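Local coordinates for lipase (Pelosinus fermentans, PDB 5AH0), which hydrolyses ester bonds as a zinc-containing lipase and also attacks the synthetic polyester poly(butylene adipate-co-terephthalate), at residues Y258-S263 against K345-P350; T158-H163 against I321-P326; I197-L202 against T216-R221. All coordinates share one frame; numbering follows the deposited sequence.

Contact 1: Y258-S263 against K345-P350; sequences YYFSYS and KWNSMP
CB and CD2 of Y259 lie over one face of the W346 indole, CB 4.1 Å from the centroid of the six-membered ring in a CH-pi contact; W346 also meets H163 edge-to-face. CD2 of Y259 comes to 3.6 Å from CZ2 of W346 while the two ring planes stay inclined at 45°. At the other end, the Y262 ring takes M349 CG on one face, 3.5 Å from its centroid. The methionine chain bends at chi2 and again at chi3 (both -64°), which folds CE back to the Y262 hydroxyl and leaves SD in Met-aromatic contact with both Y262 and F260. Between these ends, F260 and N347 run side by side, CD1 of F260 against CB of N347 at 3.7 Å.

The backbones pair as parallel strands, Y259 with W346, F260 with N347 and S261 with S348. N347 grips Y259 O twice: its N comes within 2.6 Å, and its ND2 reaches the same oxygen at 2.9 Å from the opposite face of the carbonyl plane. S261 N donates to N347 O, and M349 N to S261 O.

Strand 153-159 bonds to the other edge of strand 258-262, inside the parallel sheet of an alpha/beta-hydrolase. Helix 116-129 covers the Y259 and W346 side through V124 and R121, whereas helix 370-380 meets F260 and Y262 through K379 and W372.

Contact 2: T158-H163 against I321-P326; sequences TIASPH and ISQNGP
A160 takes left-handed helical backbone angles (phi 55°, psi 41°), unusual for an alanine, and the extended side chain of Q323 lies against that residue. Its OE1 comes to 3.2 Å from A160 CA and accepts a hydrogen bond from T264 N. One residue on, S161 O faces the start of the same glutamine in a CA-H...O contact, 3.1 Å from Q323 CA. P162 then centres an inverse gamma turn, and H163 N makes a weak bond to S322 O at 2.9 Å.

Here strand 153-159 of the central parallel sheet runs out into its C-terminal loop. S161 OG bonds to S114 O, in the turn between the neighbouring strand 108-113 and helix 116-129, a position consistent with the nucleophile elbow of alpha/beta-hydrolases.

The H163 side chain packs against the backbone at G325 and P326: CB sits 3.4 Å from P326 N, and the proline ring lies alongside it. G325 adopts angles at which a CB would press on the preceding carbonyl oxygen. At the imidazole edge, NE2 shares a hydrogen bond of 2.9 Å with T158 OG1 in the ring plane, and CD2 lies 3.6 Å from Q323 O near that plane; on the other nitrogen, ND1 has a weak hydrogen bond from R121. S322 OG, anti to its own backbone N (chi1 176°), turns to the P162-H163 peptide and bonds to D164 N and G165 O.

Contact 3: I197-L202 against T216-R221; sequences IYDFKL and TDYTNR
The hydroxyl of Y218 reaches from its helix into the bend at D199 and F200. F200 N donates to Y218 OH at 3.2 Å, and D199 OD1 lies 2.9 Å from the same oxygen. The aromatic rings meet beside this polar tip: CD2 of F200 touches CE2 of Y218 at 3.3 Å, with Y218 at the edge of the F200 ring and the two planes 51° apart. They slide past each other in opposite directions, which carries the far end of F200 to the helix, where its CZ rests 3.8 Å from T219 CG2.

Behind these contacts, Y218 owes its reach to chi1 of 169°, with CG anti to the backbone N and the ring projecting from the helix toward the loop. The loop is shaped by an Asx turn: D199 OD1 accepts from K201 N in an almost straight bond (173°), the donor standing above the carboxylate plane. One face of the F200 ring has Y198 CD1 over it, offset toward the rim.

Further out, F200 meets F223 edge-to-face and V183 of helix 173-190. D199 OD2 forms a salt bridge with R87. The arginine would be expected to favour an ionised D199, while OD1 is held by K201 N and lies near the phenol oxygen, itself an acceptor for F200 N.

Following the chain from the N terminus, residues 158-163 leave the central sheet and open contact 2. Residues 197-202 and 216-221 come next and close contact 3, a short local loop nested inside the long one that contact 2 spans. Segment 258-263, on strand 258-265, then opens contact 1 before 321-326 returns to close contact 2, and 345-350 closes contact 1 last, so the loops of contacts 1 and 2 cross. Those two adjoin, their centres 9 Å apart: F260 O meets T158 N between neighbouring strands, and S261 OG meets N324 O. Contact 3 ties helix 215-223 to its preceding loop on the opposite side of the chain's centre, its nearest atoms about 15 Å from contact 2.

Contact 1: Y258-S263 against K345-P350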
ATOM      1  N   TYR A 258      10.731 -13.137   6.091  1.00 71.94           N
ATOM      2  CA  TYR A 258      10.838 -12.339   7.305  1.00 70.96           C
ATOM      3  C   TYR A 258       9.789 -11.209   7.283  1.00 69.33           C
ATOM      4  O   TYR A 258       9.634 -10.517   6.274  1.00 67.94           O
ATOM      5  CB  TYR A 258      12.246 -11.760   7.441  1.00 72.15           C
ATOM      6  CG  TYR A 258      13.310 -12.753   7.867  1.00 76.06           C
ATOM      7  CD1 TYR A 258      13.491 -13.084   9.209  1.00 78.50           C
ATOM      8  CD2 TYR A 258      14.148 -13.345   6.930  1.00 75.99           C
ATOM      9  CE1 TYR A 258      14.470 -13.986   9.600  1.00 77.26           C
ATOM     10  CE2 TYR A 258      15.125 -14.243   7.313  1.00 76.92           C
ATOM     11  CZ  TYR A 258      15.281 -14.557   8.648  1.00 78.98           C
ATOM     12  OH  TYR A 258      16.255 -15.452   9.031  1.00 86.68           O
ATOM     13  N   TYR A 259       9.056 -11.025   8.377  1.00 65.33           N
ATOM     14  CA  TYR A 259       8.057  -9.965   8.418  1.00 62.71           C
ATOM     15  C   TYR A 259       8.405  -8.911   9.469  1.00 61.71           C
ATOM     16  O   TYR A 259       8.602  -9.229  10.645  1.00 62.06           O
ATOM     17  CB  TYR A 259       6.668 -10.524   8.707  1.00 59.60           C
ATOM     18  CG  TYR A 259       6.055 -11.335   7.584  1.00 60.49           C
ATOM     19  CD1 TYR A 259       6.374 -12.677   7.422  1.00 64.65           C
ATOM     20  CD2 TYR A 259       5.126 -10.776   6.716  1.00 58.02           C
ATOM     21  CE1 TYR A 259       5.801 -13.441   6.409  1.00 65.61           C
ATOM     22  CE2 TYR A 259       4.543 -11.534   5.700  1.00 59.52           C
ATOM     23  CZ  TYR A 259       4.884 -12.867   5.555  1.00 62.18           C
ATOM     24  OH  TYR A 259       4.327 -13.631   4.554  1.00 62.14           O
ATOM     25  N   PHE A 260       8.476  -7.658   9.038  1.00 55.81           N
ATOM     26  CA  PHE A 260       8.636  -6.541   9.964  1.00 54.22           C
ATOM     27  C   PHE A 260       7.486  -5.549   9.802  1.00 53.78           C
ATOM     28  O   PHE A 260       7.184  -5.111   8.689  1.00 52.94           O
ATOM     29  CB  PHE A 260       9.969  -5.831   9.734  1.00 52.85           C
ATOM     30  CG  PHE A 260      11.163  -6.713   9.907  1.00 57.72           C
ATOM     31  CD1 PHE A 260      11.719  -6.912  11.160  1.00 58.75           C
ATOM     32  CD2 PHE A 260      11.733  -7.350   8.820  1.00 58.69           C
ATOM     33  CE1 PHE A 260      12.826  -7.724  11.324  1.00 57.59           C
ATOM     34  CE2 PHE A 260      12.834  -8.166   8.976  1.00 60.34           C
ATOM     35  CZ  PHE A 260      13.381  -8.354  10.234  1.00 60.27           C
ATOM     36  N   SER A 261       6.877  -5.172  10.922  1.00 52.12           N
ATOM     37  CA  SER A 261       5.784  -4.207  10.912  1.00 49.92           C
ATOM     38  C   SER A 261       6.066  -3.042  11.856  1.00 50.18           C
ATOM     39  O   SER A 261       6.380  -3.236  13.031  1.00 52.07           O
ATOM     40  CB  SER A 261       4.477  -4.874  11.308  1.00 52.34           C
ATOM     41  OG  SER A 261       4.489  -5.173  12.689  1.00 54.41           O
ATOM     42  N   TYR A 262       5.960  -1.831  11.326  1.00 45.16           N
ATOM     43  CA  TYR A 262       6.123  -0.628  12.115  1.00 42.44           C
ATOM     44  C   TYR A 262       4.766  -0.003  12.373  1.00 46.49           C
ATOM     45  O   TYR A 262       3.936   0.055  11.471  1.00 48.20           O
ATOM     46  CB  TYR A 262       7.042   0.359  11.396  1.00 43.21           C
ATOM     47  CG  TYR A 262       8.490  -0.061  11.385  1.00 43.73           C
ATOM     48  CD1 TYR A 262       8.991  -0.872  10.379  1.00 43.08           C
ATOM     49  CD2 TYR A 262       9.356   0.351  12.391  1.00 45.37           C
ATOM     50  CE1 TYR A 262      10.315  -1.266  10.370  1.00 47.81           C
ATOM     51  CE2 TYR A 262      10.684  -0.038  12.393  1.00 49.76           C
ATOM     52  CZ  TYR A 262      11.160  -0.844  11.382  1.00 51.33           C
ATOM     53  OH  TYR A 262      12.481  -1.226  11.386  1.00 54.95           O
ATOM     54  N   SER A 263       4.532   0.451  13.603  1.00 47.45           N
ATOM     55  CA  SER A 263       3.254   1.067  13.954  1.00 42.50           C
ATOM     56  C   SER A 263       3.398   2.552  14.220  1.00 45.04           C
ATOM     57  O   SER A 263       4.385   2.996  14.814  1.00 50.93           O
ATOM     58  CB  SER A 263       2.648   0.380  15.171  1.00 42.86           C
ATOM     59  OG  SER A 263       2.090  -0.868  14.803  1.00 48.96           O
ATOM     60  N   LYS A 345       7.154 -15.166  11.093  1.00 70.15           N
ATOM     61  CA  LYS A 345       6.277 -14.452  12.021  1.00 68.83           C
ATOM     62  C   LYS A 345       6.424 -12.944  11.845  1.00 63.41           C
ATOM     63  O   LYS A 345       7.410 -12.472  11.283  1.00 62.42           O
ATOM     64  CB  LYS A 345       6.590 -14.844  13.469  1.00 74.59           C
ATOM     65  CG  LYS A 345       6.653 -16.330  13.699  1.00 81.26           C
ATOM     66  CD  LYS A 345       7.548 -16.703  14.877  1.00 87.68           C
ATOM     67  CE  LYS A 345       6.768 -16.892  16.171  1.00 91.59           C
ATOM     68  NZ  LYS A 345       7.595 -17.620  17.193  1.00 92.44           N
ATOM     69  N   TRP A 346       5.446 -12.187  12.328  1.00 62.00           N
ATOM     70  CA  TRP A 346       5.516 -10.733  12.264  1.00 59.56           C
ATOM     71  C   TRP A 346       6.391 -10.187  13.388  1.00 62.78           C
ATOM     72  O   TRP A 346       6.067 -10.327  14.567  1.00 63.97           O
ATOM     73  CB  TRP A 346       4.116 -10.114  12.340  1.00 56.96           C
ATOM     74  CG  TRP A 346       3.292 -10.324  11.108  1.00 58.14           C
ATOM     75  CD1 TRP A 346       2.477 -11.389  10.826  1.00 60.43           C
ATOM     76  CD2 TRP A 346       3.205  -9.445   9.982  1.00 56.69           C
ATOM     77  NE1 TRP A 346       1.892 -11.224   9.592  1.00 58.95           N
ATOM     78  CE2 TRP A 346       2.327 -10.041   9.051  1.00 57.43           C
ATOM     79  CE3 TRP A 346       3.794  -8.216   9.665  1.00 50.55           C
ATOM     80  CZ2 TRP A 346       2.022  -9.445   7.830  1.00 55.12           C
ATOM     81  CZ3 TRP A 346       3.490  -7.628   8.458  1.00 49.47           C
ATOM     82  CH2 TRP A 346       2.613  -8.240   7.553  1.00 52.91           C
ATOM     83  N   ASN A 347       7.507  -9.570  13.017  1.00 61.80           N
ATOM     84  CA  ASN A 347       8.364  -8.916  13.991  1.00 63.20           C
ATOM     85  C   ASN A 347       7.897  -7.478  14.214  1.00 64.13           C
ATOM     86  O   ASN A 347       8.274  -6.567  13.461  1.00 61.70           O
ATOM     87  CB  ASN A 347       9.825  -8.942  13.530  1.00 63.76           C
ATOM     88  CG  ASN A 347      10.400 -10.358  13.439  1.00 69.59           C
ATOM     89  OD1 ASN A 347      11.250 -10.744  14.242  1.00 73.08           O
ATOM     90  ND2 ASN A 347       9.949 -11.127  12.453  1.00 69.92           N
ATOM     91  N   SER A 348       7.058  -7.285  15.233  1.00 65.16           N
ATOM     92  CA  SER A 348       6.467  -5.976  15.532  1.00 61.06           C
ATOM     93  C   SER A 348       7.473  -5.028  16.178  1.00 61.82           C
ATOM     94  O   SER A 348       7.948  -5.260  17.299  1.00 64.41           O
ATOM     95  CB  SER A 348       5.251  -6.123  16.441  1.00 63.46           C
ATOM     96  OG  SER A 348       4.731  -4.850  16.788  1.00 64.33           O
ATOM     97  N   MET A 349       7.802  -3.963  15.459  1.00 59.58           N
ATOM     98  CA  MET A 349       8.830  -3.035  15.898  1.00 59.76           C
ATOM     99  C   MET A 349       8.285  -2.085  16.946  1.00 59.78           C
ATOM    100  O   MET A 349       7.072  -1.942  17.068  1.00 62.57           O
ATOM    101  CB  MET A 349       9.386  -2.269  14.699  1.00 60.33           C
ATOM    102  CG  MET A 349       9.928  -3.184  13.620  1.00 64.11           C
ATOM    103  SD  MET A 349      11.351  -4.135  14.194  1.00 68.69           S
ATOM    104  CE  MET A 349      12.516  -2.810  14.506  1.00 67.59           C
ATOM    105  N   PRO A 350       9.180  -1.472  17.740  1.00 60.32           N
ATOM    106  CA  PRO A 350       8.788  -0.441  18.707  1.00 58.19           C
ATOM    107  C   PRO A 350       7.972   0.667  18.050  1.00 59.14           C
ATOM    108  O   PRO A 350       8.284   1.067  16.922  1.00 58.20           O
ATOM    109  CB  PRO A 350      10.128   0.101  19.204  1.00 59.42           C
ATOM    110  CG  PRO A 350      11.065  -1.032  19.046  1.00 61.52           C
ATOM    111  CD  PRO A 350      10.622  -1.778  17.818  1.00 60.60           C
TER

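Contact 2: T158-H163 against I321-P326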
ATOM      1  N   THR A 158       6.199  -3.615   6.558  1.00 43.51           N
ATOM      2  CA  THR A 158       5.039  -2.766   6.350  1.00 43.10           C
ATOM      3  C   THR A 158       5.046  -1.641   7.363  1.00 44.87           C
ATOM      4  O   THR A 158       5.445  -1.808   8.516  1.00 44.49           O
ATOM      5  CB  THR A 158       3.706  -3.539   6.413  1.00 42.80           C
ATOM      6  OG1 THR A 158       3.434  -3.932   7.760  1.00 42.45           O
ATOM      7  CG2 THR A 158       3.758  -4.772   5.494  1.00 41.22           C
ATOM      8  N   ILE A 159       4.671  -0.464   6.882  1.00 41.86           N
ATOM      9  CA  ILE A 159       4.716   0.743   7.672  1.00 39.02           C
ATOM     10  C   ILE A 159       3.373   1.422   7.659  1.00 39.75           C
ATOM     11  O   ILE A 159       2.879   1.789   6.587  1.00 40.58           O
ATOM     12  CB  ILE A 159       5.759   1.711   7.132  1.00 39.24           C
ATOM     13  CG1 ILE A 159       7.103   1.000   6.989  1.00 39.97           C
ATOM     14  CG2 ILE A 159       5.855   2.950   8.041  1.00 37.02           C
ATOM     15  CD1 ILE A 159       8.181   1.869   6.394  1.00 45.12           C
ATOM     16  N   ALA A 160       2.796   1.587   8.845  1.00 39.81           N
ATOM     17  CA  ALA A 160       1.481   2.194   9.005  1.00 40.35           C
ATOM     18  C   ALA A 160       0.423   1.492   8.171  1.00 44.56           C
ATOM     19  O   ALA A 160      -0.448   2.138   7.586  1.00 45.42           O
ATOM     20  CB  ALA A 160       1.541   3.671   8.634  1.00 36.05           C
ATOM     21  N   SER A 161       0.481   0.167   8.130  1.00 45.34           N
ATOM     22  CA  SER A 161      -0.460  -0.592   7.314  1.00 46.28           C
ATOM     23  C   SER A 161      -1.695  -1.047   8.085  1.00 45.40           C
ATOM     24  O   SER A 161      -1.595  -1.429   9.248  1.00 47.12           O
ATOM     25  CB  SER A 161       0.242  -1.798   6.702  1.00 48.50           C
ATOM     26  OG  SER A 161       1.176  -1.363   5.737  1.00 46.32           O
ATOM     27  N   PRO A 162      -2.863  -1.017   7.422  1.00 40.44           N
ATOM     28  CA  PRO A 162      -4.144  -1.434   8.001  1.00 43.36           C
ATOM     29  C   PRO A 162      -4.397  -2.939   7.843  1.00 48.51           C
ATOM     30  O   PRO A 162      -5.246  -3.378   7.047  1.00 44.77           O
ATOM     31  CB  PRO A 162      -5.163  -0.625   7.193  1.00 42.02           C
ATOM     32  CG  PRO A 162      -4.520  -0.527   5.814  1.00 39.24           C
ATOM     33  CD  PRO A 162      -3.019  -0.470   6.062  1.00 38.32           C
ATOM     34  N   HIS A 163      -3.679  -3.732   8.624  1.00 47.50           N
ATOM     35  CA  HIS A 163      -3.791  -5.175   8.501  1.00 51.56           C
ATOM     36  C   HIS A 163      -5.131  -5.697   9.024  1.00 53.61           C
ATOM     37  O   HIS A 163      -5.551  -6.790   8.667  1.00 63.05           O
ATOM     38  CB  HIS A 163      -2.634  -5.845   9.229  1.00 50.53           C
ATOM     39  CG  HIS A 163      -1.300  -5.572   8.616  1.00 46.79           C
ATOM     40  ND1 HIS A 163      -0.928  -6.083   7.391  1.00 51.62           N
ATOM     41  CD2 HIS A 163      -0.249  -4.838   9.051  1.00 43.09           C
ATOM     42  CE1 HIS A 163       0.299  -5.685   7.103  1.00 50.06           C
ATOM     43  NE2 HIS A 163       0.732  -4.926   8.093  1.00 45.21           N
ATOM     44  N   ILE A 321      -3.924   0.240  16.303  1.00 50.86           N
ATOM     45  CA  ILE A 321      -4.090  -1.158  16.714  1.00 53.78           C
ATOM     46  C   ILE A 321      -4.075  -2.102  15.515  1.00 57.57           C
ATOM     47  O   ILE A 321      -3.876  -3.304  15.665  1.00 62.76           O
ATOM     48  CB  ILE A 321      -5.404  -1.362  17.525  1.00 43.58           C
ATOM     49  CG1 ILE A 321      -5.421  -2.723  18.222  1.00 53.85           C
ATOM     50  CG2 ILE A 321      -6.619  -1.197  16.646  1.00 38.86           C
ATOM     51  CD1 ILE A 321      -6.708  -2.984  18.996  1.00 57.50           C
ATOM     52  N   SER A 322      -4.290  -1.566  14.321  1.00 53.64           N
ATOM     53  CA  SER A 322      -4.441  -2.408  13.145  1.00 55.01           C
ATOM     54  C   SER A 322      -3.106  -2.720  12.439  1.00 56.98           C
ATOM     55  O   SER A 322      -3.079  -3.508  11.479  1.00 56.69           O
ATOM     56  CB  SER A 322      -5.414  -1.745  12.164  1.00 52.83           C
ATOM     57  OG  SER A 322      -5.538  -2.482  10.959  1.00 51.89           O
ATOM     58  N   GLN A 323      -2.009  -2.129  12.922  1.00 52.36           N
ATOM     59  CA  GLN A 323      -0.766  -2.043  12.138  1.00 46.47           C
ATOM     60  C   GLN A 323       0.358  -3.013  12.532  1.00 47.55           C
ATOM     61  O   GLN A 323       1.324  -3.153  11.792  1.00 49.17           O
ATOM     62  CB  GLN A 323      -0.189  -0.631  12.218  1.00 45.06           C
ATOM     63  CG  GLN A 323      -1.119   0.517  11.820  1.00 43.75           C
ATOM     64  CD  GLN A 323      -0.417   1.852  11.987  1.00 47.74           C
ATOM     65  OE1 GLN A 323       0.798   1.893  12.131  1.00 54.45           O
ATOM     66  NE2 GLN A 323      -1.177   2.938  12.040  1.00 48.09           N
ATOM     67  N   ASN A 324       0.266  -3.671  13.682  1.00 47.78           N
ATOM     68  CA  ASN A 324       1.362  -4.558  14.076  1.00 49.67           C
ATOM     69  C   ASN A 324       1.321  -5.867  13.303  1.00 56.54           C
ATOM     70  O   ASN A 324       2.285  -6.625  13.300  1.00 58.92           O
ATOM     71  CB  ASN A 324       1.347  -4.845  15.577  1.00 49.32           C
ATOM     72  CG  ASN A 324       0.045  -5.455  16.051  1.00 54.14           C
ATOM     73  OD1 ASN A 324      -0.869  -5.715  15.267  1.00 59.80           O
ATOM     74  ND2 ASN A 324      -0.026  -5.730  17.342  1.00 55.01           N
ATOM     75  N   GLY A 325       0.185  -6.143  12.669  1.00 57.92           N
ATOM     76  CA  GLY A 325       0.025  -7.360  11.901  1.00 57.61           C
ATOM     77  C   GLY A 325      -1.435  -7.742  11.824  1.00 58.03           C
ATOM     78  O   GLY A 325      -2.247  -7.232  12.596  1.00 53.67           O
ATOM     79  N   PRO A 326      -1.781  -8.634  10.882  1.00 59.86           N
ATOM     80  CA  PRO A 326      -3.165  -9.081  10.735  1.00 61.14           C
ATOM     81  C   PRO A 326      -3.560  -9.972  11.895  1.00 64.64           C
ATOM     82  O   PRO A 326      -2.900 -10.986  12.124  1.00 69.08           O
ATOM     83  CB  PRO A 326      -3.148  -9.859   9.420  1.00 62.76           C
ATOM     84  CG  PRO A 326      -1.740 -10.307   9.258  1.00 61.60           C
ATOM     85  CD  PRO A 326      -0.880  -9.264   9.900  1.00 58.27           C
TER

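Contact 3: I197-L202 against T216-R221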
ATOM      1  N   ILE A 197      -0.188  16.431 -12.174  1.00 63.76           N
ATOM      2  CA  ILE A 197      -0.177  15.129 -12.816  1.00 61.01           C
ATOM      3  C   ILE A 197      -0.526  14.069 -11.780  1.00 61.10           C
ATOM      4  O   ILE A 197       0.269  13.756 -10.893  1.00 62.65           O
ATOM      5  CB  ILE A 197       1.175  14.826 -13.459  1.00 59.65           C
ATOM      6  CG1 ILE A 197       1.584  15.990 -14.367  1.00 60.47           C
ATOM      7  CG2 ILE A 197       1.117  13.507 -14.227  1.00 57.55           C
ATOM      8  CD1 ILE A 197       2.942  15.831 -15.003  1.00 59.06           C
ATOM      9  N   TYR A 198      -1.746  13.560 -11.863  1.00 59.85           N
ATOM     10  CA  TYR A 198      -2.213  12.522 -10.962  1.00 56.79           C
ATOM     11  C   TYR A 198      -3.230  11.667 -11.697  1.00 57.44           C
ATOM     12  O   TYR A 198      -4.104  12.189 -12.385  1.00 61.14           O
ATOM     13  CB  TYR A 198      -2.820  13.127  -9.691  1.00 50.41           C
ATOM     14  CG  TYR A 198      -3.040  12.127  -8.576  1.00 45.36           C
ATOM     15  CD1 TYR A 198      -4.106  11.229  -8.619  1.00 45.17           C
ATOM     16  CD2 TYR A 198      -2.189  12.083  -7.471  1.00 45.45           C
ATOM     17  CE1 TYR A 198      -4.321  10.304  -7.589  1.00 44.14           C
ATOM     18  CE2 TYR A 198      -2.392  11.157  -6.433  1.00 42.75           C
ATOM     19  CZ  TYR A 198      -3.463  10.278  -6.506  1.00 45.36           C
ATOM     20  OH  TYR A 198      -3.672   9.367  -5.503  1.00 50.90           O
ATOM     21  N   ASP A 199      -3.108  10.352 -11.571  1.00 56.01           N
ATOM     22  CA  ASP A 199      -3.993   9.450 -12.285  1.00 60.30           C
ATOM     23  C   ASP A 199      -4.519   8.322 -11.401  1.00 58.44           C
ATOM     24  O   ASP A 199      -3.745   7.646 -10.730  1.00 56.46           O
ATOM     25  CB  ASP A 199      -3.278   8.858 -13.493  1.00 67.82           C
ATOM     26  CG  ASP A 199      -4.134   7.846 -14.220  1.00 77.27           C
ATOM     27  OD1 ASP A 199      -5.372   8.039 -14.256  1.00 82.39           O
ATOM     28  OD2 ASP A 199      -3.577   6.859 -14.740  1.00 80.61           O
ATOM     29  N   PHE A 200      -5.829   8.090 -11.428  1.00 59.49           N
ATOM     30  CA  PHE A 200      -6.398   7.094 -10.528  1.00 60.00           C
ATOM     31  C   PHE A 200      -6.217   5.675 -11.028  1.00 63.61           C
ATOM     32  O   PHE A 200      -6.413   4.716 -10.269  1.00 62.86           O
ATOM     33  CB  PHE A 200      -7.869   7.397 -10.262  1.00 59.92           C
ATOM     34  CG  PHE A 200      -8.066   8.657  -9.476  1.00 62.10           C
ATOM     35  CD1 PHE A 200      -7.816   8.676  -8.114  1.00 60.44           C
ATOM     36  CD2 PHE A 200      -8.486   9.822 -10.093  1.00 64.62           C
ATOM     37  CE1 PHE A 200      -7.977   9.833  -7.381  1.00 60.95           C
ATOM     38  CE2 PHE A 200      -8.657  10.983  -9.367  1.00 62.30           C
ATOM     39  CZ  PHE A 200      -8.395  10.989  -8.009  1.00 62.41           C
ATOM     40  N   LYS A 201      -5.810   5.554 -12.291  1.00 66.18           N
ATOM     41  CA  LYS A 201      -5.502   4.263 -12.893  1.00 62.63           C
ATOM     42  C   LYS A 201      -6.663   3.288 -12.739  1.00 61.46           C
ATOM     43  O   LYS A 201      -6.513   2.203 -12.170  1.00 58.38           O
ATOM     44  CB  LYS A 201      -4.223   3.689 -12.278  1.00 58.37           C
ATOM     45  CG  LYS A 201      -3.020   4.603 -12.419  1.00 57.55           C
ATOM     46  CD  LYS A 201      -1.943   4.261 -11.404  1.00 59.70           C
ATOM     47  CE  LYS A 201      -1.061   5.466 -11.088  1.00 62.54           C
ATOM     48  NZ  LYS A 201      -0.744   5.555  -9.608  1.00 65.94           N
ATOM     49  N   LEU A 202      -7.833   3.701 -13.210  1.00 64.31           N
ATOM     50  CA  LEU A 202      -9.008   2.840 -13.171  1.00 69.89           C
ATOM     51  C   LEU A 202      -9.500   2.525 -14.573  1.00 77.31           C
ATOM     52  O   LEU A 202     -10.696   2.566 -14.844  1.00 80.50           O
ATOM     53  CB  LEU A 202     -10.115   3.497 -12.348  1.00 65.85           C
ATOM     54  CG  LEU A 202      -9.646   3.746 -10.913  1.00 61.41           C
ATOM     55  CD1 LEU A 202     -10.575   4.668 -10.156  1.00 55.52           C
ATOM     56  CD2 LEU A 202      -9.520   2.420 -10.199  1.00 61.60           C
ATOM     57  N   THR A 216     -10.167  18.431 -11.399  1.00 69.92           N
ATOM     58  CA  THR A 216     -11.284  18.494 -10.465  1.00 68.10           C
ATOM     59  C   THR A 216     -12.510  17.727 -10.964  1.00 71.58           C
ATOM     60  O   THR A 216     -13.112  16.960 -10.207  1.00 70.88           O
ATOM     61  CB  THR A 216     -11.687  19.953 -10.189  1.00 68.45           C
ATOM     62  OG1 THR A 216     -10.655  20.599  -9.434  1.00 67.40           O
ATOM     63  CG2 THR A 216     -12.980  20.008  -9.402  1.00 67.71           C
ATOM     64  N   ASP A 217     -12.872  17.920 -12.230  1.00 72.74           N
ATOM     65  CA  ASP A 217     -14.008  17.199 -12.795  1.00 76.84           C
ATOM     66  C   ASP A 217     -13.730  15.710 -12.880  1.00 73.49           C
ATOM     67  O   ASP A 217     -14.593  14.894 -12.576  1.00 76.57           O
ATOM     68  CB  ASP A 217     -14.357  17.723 -14.191  1.00 87.98           C
ATOM     69  CG  ASP A 217     -15.079  19.053 -14.155  1.00 95.37           C
ATOM     70  OD1 ASP A 217     -14.975  19.762 -13.127  1.00 94.14           O
ATOM     71  OD2 ASP A 217     -15.772  19.370 -15.151  1.00101.53           O
ATOM     72  N   TYR A 218     -12.505  15.366 -13.259  1.00 70.39           N
ATOM     73  CA  TYR A 218     -12.081  13.975 -13.353  1.00 68.53           C
ATOM     74  C   TYR A 218     -12.187  13.311 -11.979  1.00 67.04           C
ATOM     75  O   TYR A 218     -12.755  12.218 -11.857  1.00 59.24           O
ATOM     76  CB  TYR A 218     -10.650  13.907 -13.901  1.00 69.52           C
ATOM     77  CG  TYR A 218      -9.965  12.556 -13.810  1.00 71.86           C
ATOM     78  CD1 TYR A 218     -10.556  11.412 -14.320  1.00 73.10           C
ATOM     79  CD2 TYR A 218      -8.726  12.431 -13.181  1.00 71.69           C
ATOM     80  CE1 TYR A 218      -9.923  10.180 -14.231  1.00 75.12           C
ATOM     81  CE2 TYR A 218      -8.089  11.205 -13.084  1.00 72.02           C
ATOM     82  CZ  TYR A 218      -8.694  10.081 -13.610  1.00 74.86           C
ATOM     83  OH  TYR A 218      -8.072   8.855 -13.517  1.00 76.35           O
ATOM     84  N   THR A 219     -11.668  13.987 -10.950  1.00 55.91           N
ATOM     85  CA  THR A 219     -11.709  13.471  -9.578  1.00 68.00           C
ATOM     86  C   THR A 219     -13.133  13.237  -9.078  1.00 68.45           C
ATOM     87  O   THR A 219     -13.446  12.165  -8.553  1.00 68.93           O
ATOM     88  CB  THR A 219     -10.998  14.424  -8.582  1.00 57.58           C
ATOM     89  OG1 THR A 219      -9.703  14.779  -9.084  1.00 56.23           O
ATOM     90  CG2 THR A 219     -10.835  13.757  -7.232  1.00 53.10           C
ATOM     91  N   ASN A 220     -13.989  14.244  -9.235  1.00 68.72           N
ATOM     92  CA  ASN A 220     -15.395  14.116  -8.855  1.00 69.90           C
ATOM     93  C   ASN A 220     -16.114  13.004  -9.605  1.00 71.60           C
ATOM     94  O   ASN A 220     -16.896  12.266  -9.016  1.00 73.24           O
ATOM     95  CB  ASN A 220     -16.134  15.443  -9.043  1.00 71.68           C
ATOM     96  CG  ASN A 220     -15.810  16.439  -7.950  1.00 69.51           C
ATOM     97  OD1 ASN A 220     -15.473  16.053  -6.827  1.00 69.14           O
ATOM     98  ND2 ASN A 220     -15.919  17.725  -8.262  1.00 67.17           N
ATOM     99  N   ARG A 221     -15.856  12.883 -10.902  1.00 71.95           N
ATOM    100  CA  ARG A 221     -16.525  11.853 -11.689  1.00 72.75           C
ATOM    101  C   ARG A 221     -16.134  10.460 -11.186  1.00 70.19           C
ATOM    102  O   ARG A 221     -16.967   9.558 -11.139  1.00 72.36           O
ATOM    103  CB  ARG A 221     -16.188  12.008 -13.177  1.00 67.56           C
ATOM    104  CG  ARG A 221     -16.809  10.944 -14.090  1.00 71.06           C
ATOM    105  CD  ARG A 221     -16.706  11.343 -15.560  1.00 77.91           C
ATOM    106  NE  ARG A 221     -15.317  11.439 -16.011  1.00 78.52           N
ATOM    107  CZ  ARG A 221     -14.595  10.417 -16.469  1.00 79.96           C
ATOM    108  NH1 ARG A 221     -15.127   9.202 -16.559  1.00 82.22           N
ATOM    109  NH2 ARG A 221     -13.339  10.616 -16.852  1.00 78.52           N
TER